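Local coordinates for protein exopolygalacturonase (Yersinia enterocolitica, PDB 2UVF) that cleaves polygalacturonan (pectin) chains from their ends as a family 28 glycoside hydrolase, probably releasing digalacturonic acid in the periplasm, at residues 66-72 / 129-135; 410-414 / 510-515. One frame throughout, in Å; residues are numbered along the deposited sequence.

Contact 1: 66-72 / 129-135; sequences IVDYQIF and TVKAQYA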
loop_
_atom_site.group_PDB
_atom_site.type_symbol
_atom_site.label_atom_id
_atom_site.label_comp_id
_atom_site.label_asym_id
_atom_site.label_seq_id
_atom_site.Cartn_x
_atom_site.Cartn_y
_atom_site.Cartn_z
ATOM N N ILE A 66 -19.927 15.161 10.323
ATOM C CA ILE A 66 -19.686 13.893 11.012
ATOM C C ILE A 66 -18.343 13.982 11.726
ATOM O O ILE A 66 -17.317 14.195 11.092
ATOM C CB ILE A 66 -19.707 12.684 10.016
ATOM C CG1 ILE A 66 -20.966 12.741 9.137
ATOM C CG2 ILE A 66 -19.614 11.344 10.770
ATOM C CD1 ILE A 66 -20.885 11.982 7.815
ATOM N N VAL A 67 -18.349 13.828 13.045
ATOM C CA VAL A 67 -17.118 13.964 13.826
ATOM C C VAL A 67 -16.600 12.628 14.380
ATOM O O VAL A 67 -15.490 12.564 14.898
ATOM C CB VAL A 67 -17.246 15.039 14.963
ATOM C CG1 VAL A 67 -17.474 16.416 14.380
ATOM C CG2 VAL A 67 -18.360 14.676 15.964
ATOM N N ASP A 68 -17.399 11.570 14.224
ATOM C CA ASP A 68 -17.118 10.251 14.796
ATOM C C ASP A 68 -18.181 9.235 14.360
ATOM O O ASP A 68 -19.146 9.591 13.690
ATOM C CB ASP A 68 -17.074 10.332 16.325
ATOM C CG ASP A 68 -15.981 9.472 16.932
ATOM O OD1 ASP A 68 -15.548 8.477 16.312
ATOM O OD2 ASP A 68 -15.554 9.794 18.051
ATOM N N TYR A 69 -17.980 7.971 14.739
ATOM C CA TYR A 69 -18.958 6.890 14.527
ATOM C C TYR A 69 -19.034 6.041 15.792
ATOM O O TYR A 69 -18.025 5.893 16.494
ATOM C CB TYR A 69 -18.549 6.002 13.350
ATOM C CG TYR A 69 -18.781 6.623 11.997
ATOM C CD1 TYR A 69 -19.987 6.435 11.312
ATOM C CD2 TYR A 69 -17.788 7.397 11.388
ATOM C CE1 TYR A 69 -20.204 7.013 10.060
ATOM C CE2 TYR A 69 -17.993 7.972 10.138
ATOM C CZ TYR A 69 -19.196 7.786 9.480
ATOM O OH TYR A 69 -19.366 8.360 8.237
ATOM N N GLN A 70 -20.220 5.493 16.082
ATOM C CA GLN A 70 -20.440 4.689 17.292
ATOM C C GLN A 70 -20.910 3.297 16.921
ATOM O O GLN A 70 -21.730 3.140 16.019
ATOM C CB GLN A 70 -21.498 5.325 18.195
ATOM C CG GLN A 70 -21.167 6.704 18.735
ATOM C CD GLN A 70 -22.123 7.131 19.849
ATOM O OE1 GLN A 70 -23.144 6.473 20.104
ATOM N NE2 GLN A 70 -21.805 8.239 20.510
ATOM N N ILE A 71 -20.422 2.298 17.651
ATOM C CA ILE A 71 -20.604 0.891 17.270
ATOM C C ILE A 71 -21.364 0.101 18.340
ATOM O O ILE A 71 -20.997 0.116 19.504
ATOM C CB ILE A 71 -19.236 0.217 16.891
ATOM C CG1 ILE A 71 -18.733 0.744 15.540
ATOM C CG2 ILE A 71 -19.364 -1.292 16.812
ATOM C CD1 ILE A 71 -17.963 2.054 15.611
ATOM N N PHE A 72 -22.426 -0.582 17.920
ATOM C CA PHE A 72 -23.309 -1.320 18.827
ATOM C C PHE A 72 -23.424 -2.777 18.410
ATOM O O PHE A 72 -23.654 -3.074 17.234
ATOM C CB PHE A 72 -24.722 -0.717 18.823
ATOM C CG PHE A 72 -24.766 0.790 18.893
ATOM C CD1 PHE A 72 -24.932 1.437 20.115
ATOM C CD2 PHE A 72 -24.693 1.557 17.733
ATOM C CE1 PHE A 72 -24.989 2.821 20.194
ATOM C CE2 PHE A 72 -24.748 2.942 17.809
ATOM C CZ PHE A 72 -24.901 3.575 19.046
ATOM N N THR A 129 -24.316 -2.897 14.540
ATOM C CA THR A 129 -24.680 -1.688 13.790
ATOM C C THR A 129 -23.711 -0.530 14.071
ATOM O O THR A 129 -22.993 -0.544 15.073
ATOM C CB THR A 129 -26.157 -1.217 14.023
ATOM O OG1 THR A 129 -26.393 -0.978 15.416
ATOM C CG2 THR A 129 -27.157 -2.228 13.480
ATOM N N VAL A 130 -23.710 0.459 13.173
ATOM C CA VAL A 130 -22.883 1.675 13.288
ATOM C C VAL A 130 -23.699 2.959 13.015
ATOM O O VAL A 130 -24.477 3.027 12.058
ATOM C CB VAL A 130 -21.600 1.602 12.358
ATOM C CG1 VAL A 130 -21.967 1.535 10.871
ATOM C CG2 VAL A 130 -20.652 2.759 12.625
ATOM N N LYS A 131 -23.520 3.963 13.875
ATOM C CA LYS A 131 -24.137 5.285 13.687
ATOM C C LYS A 131 -23.064 6.363 13.568
ATOM O O LYS A 131 -22.090 6.352 14.340
ATOM C CB LYS A 131 -25.041 5.654 14.880
ATOM C CG LYS A 131 -26.088 4.639 15.266
ATOM C CD LYS A 131 -27.067 5.263 16.253
ATOM C CE LYS A 131 -28.128 4.259 16.708
ATOM N NZ LYS A 131 -29.390 4.923 17.180
ATOM N N ALA A 132 -23.249 7.272 12.610
ATOM C CA ALA A 132 -22.514 8.535 12.553
ATOM C C ALA A 132 -22.822 9.407 13.766
ATOM O O ALA A 132 -23.980 9.544 14.173
ATOM C CB ALA A 132 -22.839 9.293 11.280
ATOM N N GLN A 133 -21.774 9.983 14.343
ATOM C CA GLN A 133 -21.914 10.928 15.434
ATOM C C GLN A 133 -21.609 12.311 14.879
ATOM O O GLN A 133 -20.622 12.504 14.164
ATOM C CB GLN A 133 -20.966 10.581 16.585
ATOM C CG GLN A 133 -21.262 11.304 17.898
ATOM C CD GLN A 133 -20.111 11.229 18.874
ATOM O OE1 GLN A 133 -20.053 10.330 19.711
ATOM N NE2 GLN A 133 -19.177 12.165 18.763
ATOM N N TYR A 134 -22.476 13.270 15.190
ATOM C CA TYR A 134 -22.360 14.600 14.619
ATOM C C TYR A 134 -21.716 15.570 15.599
ATOM O O TYR A 134 -21.623 15.298 16.798
ATOM C CB TYR A 134 -23.725 15.111 14.140
ATOM C CG TYR A 134 -24.345 14.280 13.032
ATOM C CD1 TYR A 134 -23.851 14.334 11.727
ATOM C CD2 TYR A 134 -25.426 13.444 13.287
ATOM C CE1 TYR A 134 -24.411 13.573 10.716
ATOM C CE2 TYR A 134 -25.993 12.675 12.280
ATOM C CZ TYR A 134 -25.482 12.751 10.999
ATOM O OH TYR A 134 -26.056 11.994 10.005
ATOM N N ALA A 135 -21.263 16.698 15.062
ATOM C CA ALA A 135 -20.617 17.750 15.842
ATOM C C ALA A 135 -21.457 18.170 17.058
ATOM O O ALA A 135 -20.912 18.370 18.151
ATOM C CB ALA A 135 -20.321 18.949 14.941
#
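On the buried face of this antiparallel strand pair, part of a fibronectin type III domain, Y69 packs against V130 and A132 while I71 lies alongside V130, the two pointing the same way. The small A132 lets the Y69 ring come down beside the neighbouring strand, its CE1 3.7 Å from A132 CB; V130 and I71 suit the same face because their branched apolar side chains also meet W57 of strand 53-58. Backbone bonds hold the strands in register, among them Q70 N to K131 O and F72 N to T129 O, the latter almost straight at 178°. Near the end of the pairing a classic beta bulge sets V67 and D68 together against Q133: V67 N donates to Q133 O at 2.9 Å, D68 N only weakly. On the other face F72 crosses K131 at about a right angle, and its CE2 lies 3.3 Å from K131 CG, so the extended lysine gives its aliphatic part to the ring. D68, buried on this same face, uses OD1 to accept from Y69 N and OD2 to bond S82. Q133, with CG anti to its backbone N (chi1 -166°), reaches toward Q70, their amide planes 81° apart. The bond lies in the carbonyl plane of Q133: Q70 NE2 meets a lone pair of Q133 OE1 at 2.8 Å.

Contact 2: 410-414 / 510-515; sequences GTGEK and YPPAKI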
loop_
_atom_site.group_PDB
_atom_site.type_symbol
_atom_site.label_atom_id
_atom_site.label_comp_id
_atom_site.label_asym_id
_atom_site.label_seq_id
_atom_site.Cartn_x
_atom_site.Cartn_y
_atom_site.Cartn_z
ATOM N N GLY A 410 0.516 -4.735 -15.442
ATOM C CA GLY A 410 1.243 -5.345 -16.547
ATOM C C GLY A 410 1.734 -4.291 -17.518
ATOM O O GLY A 410 1.523 -3.094 -17.315
ATOM N N THR A 411 2.410 -4.724 -18.578
ATOM C CA THR A 411 3.027 -3.781 -19.504
ATOM C C THR A 411 2.956 -4.259 -20.959
ATOM O O THR A 411 3.326 -5.400 -21.276
ATOM C CB THR A 411 4.512 -3.438 -19.110
ATOM O OG1 THR A 411 5.358 -4.584 -19.261
ATOM C CG2 THR A 411 4.599 -2.992 -17.680
ATOM N N GLY A 412 2.480 -3.369 -21.823
ATOM C CA GLY A 412 2.476 -3.595 -23.266
ATOM C C GLY A 412 1.269 -4.360 -23.772
ATOM O O GLY A 412 0.226 -4.396 -23.112
ATOM N N GLU A 413 1.433 -4.991 -24.941
ATOM C CA GLU A 413 0.337 -5.643 -25.663
ATOM C C GLU A 413 -0.152 -6.935 -25.024
ATOM O O GLU A 413 -1.348 -7.223 -25.063
ATOM C CB GLU A 413 0.727 -5.887 -27.131
ATOM C CG GLU A 413 -0.452 -5.937 -28.107
ATOM C CD GLU A 413 -1.256 -4.621 -28.195
ATOM O OE1 GLU A 413 -0.725 -3.553 -27.832
ATOM O OE2 GLU A 413 -2.423 -4.653 -28.647
ATOM N N LYS A 414 0.768 -7.712 -24.453
ATOM C CA LYS A 414 0.429 -9.004 -23.839
ATOM C C LYS A 414 -0.306 -8.875 -22.500
ATOM O O LYS A 414 -0.687 -9.889 -21.909
ATOM C CB LYS A 414 1.695 -9.844 -23.622
ATOM C CG LYS A 414 2.531 -10.119 -24.852
ATOM C CD LYS A 414 2.234 -11.479 -25.447
ATOM C CE LYS A 414 3.349 -11.914 -26.388
ATOM N NZ LYS A 414 3.194 -13.345 -26.775
ATOM N N TYR A 510 9.128 -5.999 -23.809
ATOM C CA TYR A 510 7.864 -6.726 -23.967
ATOM C C TYR A 510 7.295 -6.232 -25.301
ATOM O O TYR A 510 7.764 -5.215 -25.807
ATOM C CB TYR A 510 6.912 -6.361 -22.809
ATOM C CG TYR A 510 6.894 -4.866 -22.506
ATOM C CD1 TYR A 510 6.095 -3.988 -23.248
ATOM C CD2 TYR A 510 7.702 -4.325 -21.500
ATOM C CE1 TYR A 510 6.095 -2.614 -22.992
ATOM C CE2 TYR A 510 7.705 -2.952 -21.236
ATOM C CZ TYR A 510 6.902 -2.108 -21.986
ATOM O OH TYR A 510 6.906 -0.755 -21.735
ATOM N N PRO A 511 6.311 -6.940 -25.898
ATOM C CA PRO A 511 5.653 -6.324 -27.065
ATOM C C PRO A 511 4.976 -4.980 -26.731
ATOM O O PRO A 511 4.162 -4.921 -25.803
ATOM C CB PRO A 511 4.606 -7.372 -27.479
ATOM C CG PRO A 511 5.117 -8.654 -26.928
ATOM C CD PRO A 511 5.785 -8.293 -25.630
ATOM N N PRO A 512 5.337 -3.901 -27.466
ATOM C CA PRO A 512 4.724 -2.570 -27.340
ATOM C C PRO A 512 3.196 -2.599 -27.412
ATOM O O PRO A 512 2.618 -3.564 -27.919
ATOM C CB PRO A 512 5.283 -1.820 -28.552
ATOM C CG PRO A 512 6.591 -2.458 -28.810
ATOM C CD PRO A 512 6.415 -3.906 -28.476
ATOM N N ALA A 513 2.548 -1.550 -26.909
ATOM C CA ALA A 513 1.089 -1.458 -26.973
ATOM C C ALA A 513 0.599 -0.788 -28.259
ATOM O O ALA A 513 1.110 0.269 -28.654
ATOM C CB ALA A 513 0.528 -0.743 -25.748
ATOM N N LYS A 514 -0.397 -1.415 -28.890
ATOM C CA LYS A 514 -1.067 -0.884 -30.091
ATOM C C LYS A 514 -2.066 0.230 -29.739
ATOM O O LYS A 514 -1.975 1.337 -30.283
ATOM C CB LYS A 514 -1.749 -2.008 -30.898
ATOM C CG LYS A 514 -0.799 -3.089 -31.457
ATOM C CD LYS A 514 0.227 -2.532 -32.474
ATOM C CE LYS A 514 -0.251 -2.632 -33.933
ATOM N NZ LYS A 514 -1.433 -1.770 -34.253
ATOM N N ILE A 515 -3.019 -0.072 -28.849
ATOM C CA ILE A 515 -3.865 0.958 -28.220
ATOM C C ILE A 515 -3.094 1.591 -27.038
ATOM O O ILE A 515 -2.789 0.907 -26.043
ATOM C CB ILE A 515 -5.247 0.405 -27.739
ATOM C CG1 ILE A 515 -6.039 -0.216 -28.901
ATOM C CG2 ILE A 515 -6.056 1.507 -27.026
ATOM C CD1 ILE A 515 -7.423 -0.770 -28.495
HETATM O O HOH W 1 3.416 -6.726 -23.838
#
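This is a surface contact between two irregular loops of the right-handed parallel beta-helix that family 28 glycoside hydrolases share: T411, G412, E413 and K414, following strand 405-408, meet residues 510-514 of the loop that precedes strand 518-532. The sugar-binding cleft is close by, for the T411 side chain lies about 7 Å from a bound galacturonic acid and also touches H443, a residue of the ligand pocket. T411 sits over one face of the Y510 ring in a CH-pi contact, its CB 3.9 Å from the ring centroid and 13° off the normal. With OG1 turned between the backbone N and the carbonyl carbon (chi1 67°), the hydroxyl also comes over that face, offset toward the rim. A broad flat tyrosine suits this place, offering one surface to both threonine atoms. Beside it, G412 CA approaches P511 O closely; a side chain here would run into that carbonyl and into the ring, and the positive phi likewise favours glycine. P511 O accepts both from E413 N, at 2.9 Å with a nearly straight angle of 170°, and from a water. That water also donates to T411 O and accepts from K414 N, linking the 410-414 backbone to P511. At the more exposed margin the aliphatic part of K414 covers the P511 ring, CG to CG 3.6 Å. E413, bent at chi2, turns its carboxylate back toward K514, whose backbone N is modelled too close to E413 OE1 for that bond to be trusted in detail; alongside, E413 OE2 lies 3.5 Å from K514 CB.

How the contacts relate
Contact 1 and contact 2 share no element and lie on opposite sides of the chain's centre, their own centres about 47 Å apart. The pair 66-72 / 129-135 is partly buried and belongs to the fibronectin type III domain; regular strand pairing repeats its backbone bonds, with an apolar face turned inward and a mixed face outward, where polar side chains meet. In contrast, 410-414 / 510-515 is a surface contact in the family 28 region, where two loops of the beta-helix meet near the bound galacturonic acid. Lacking regular pairing, contact 2 relies on individual features: a ring face, a glycine, a proline and a water that bridges backbone atoms of the irregular loops.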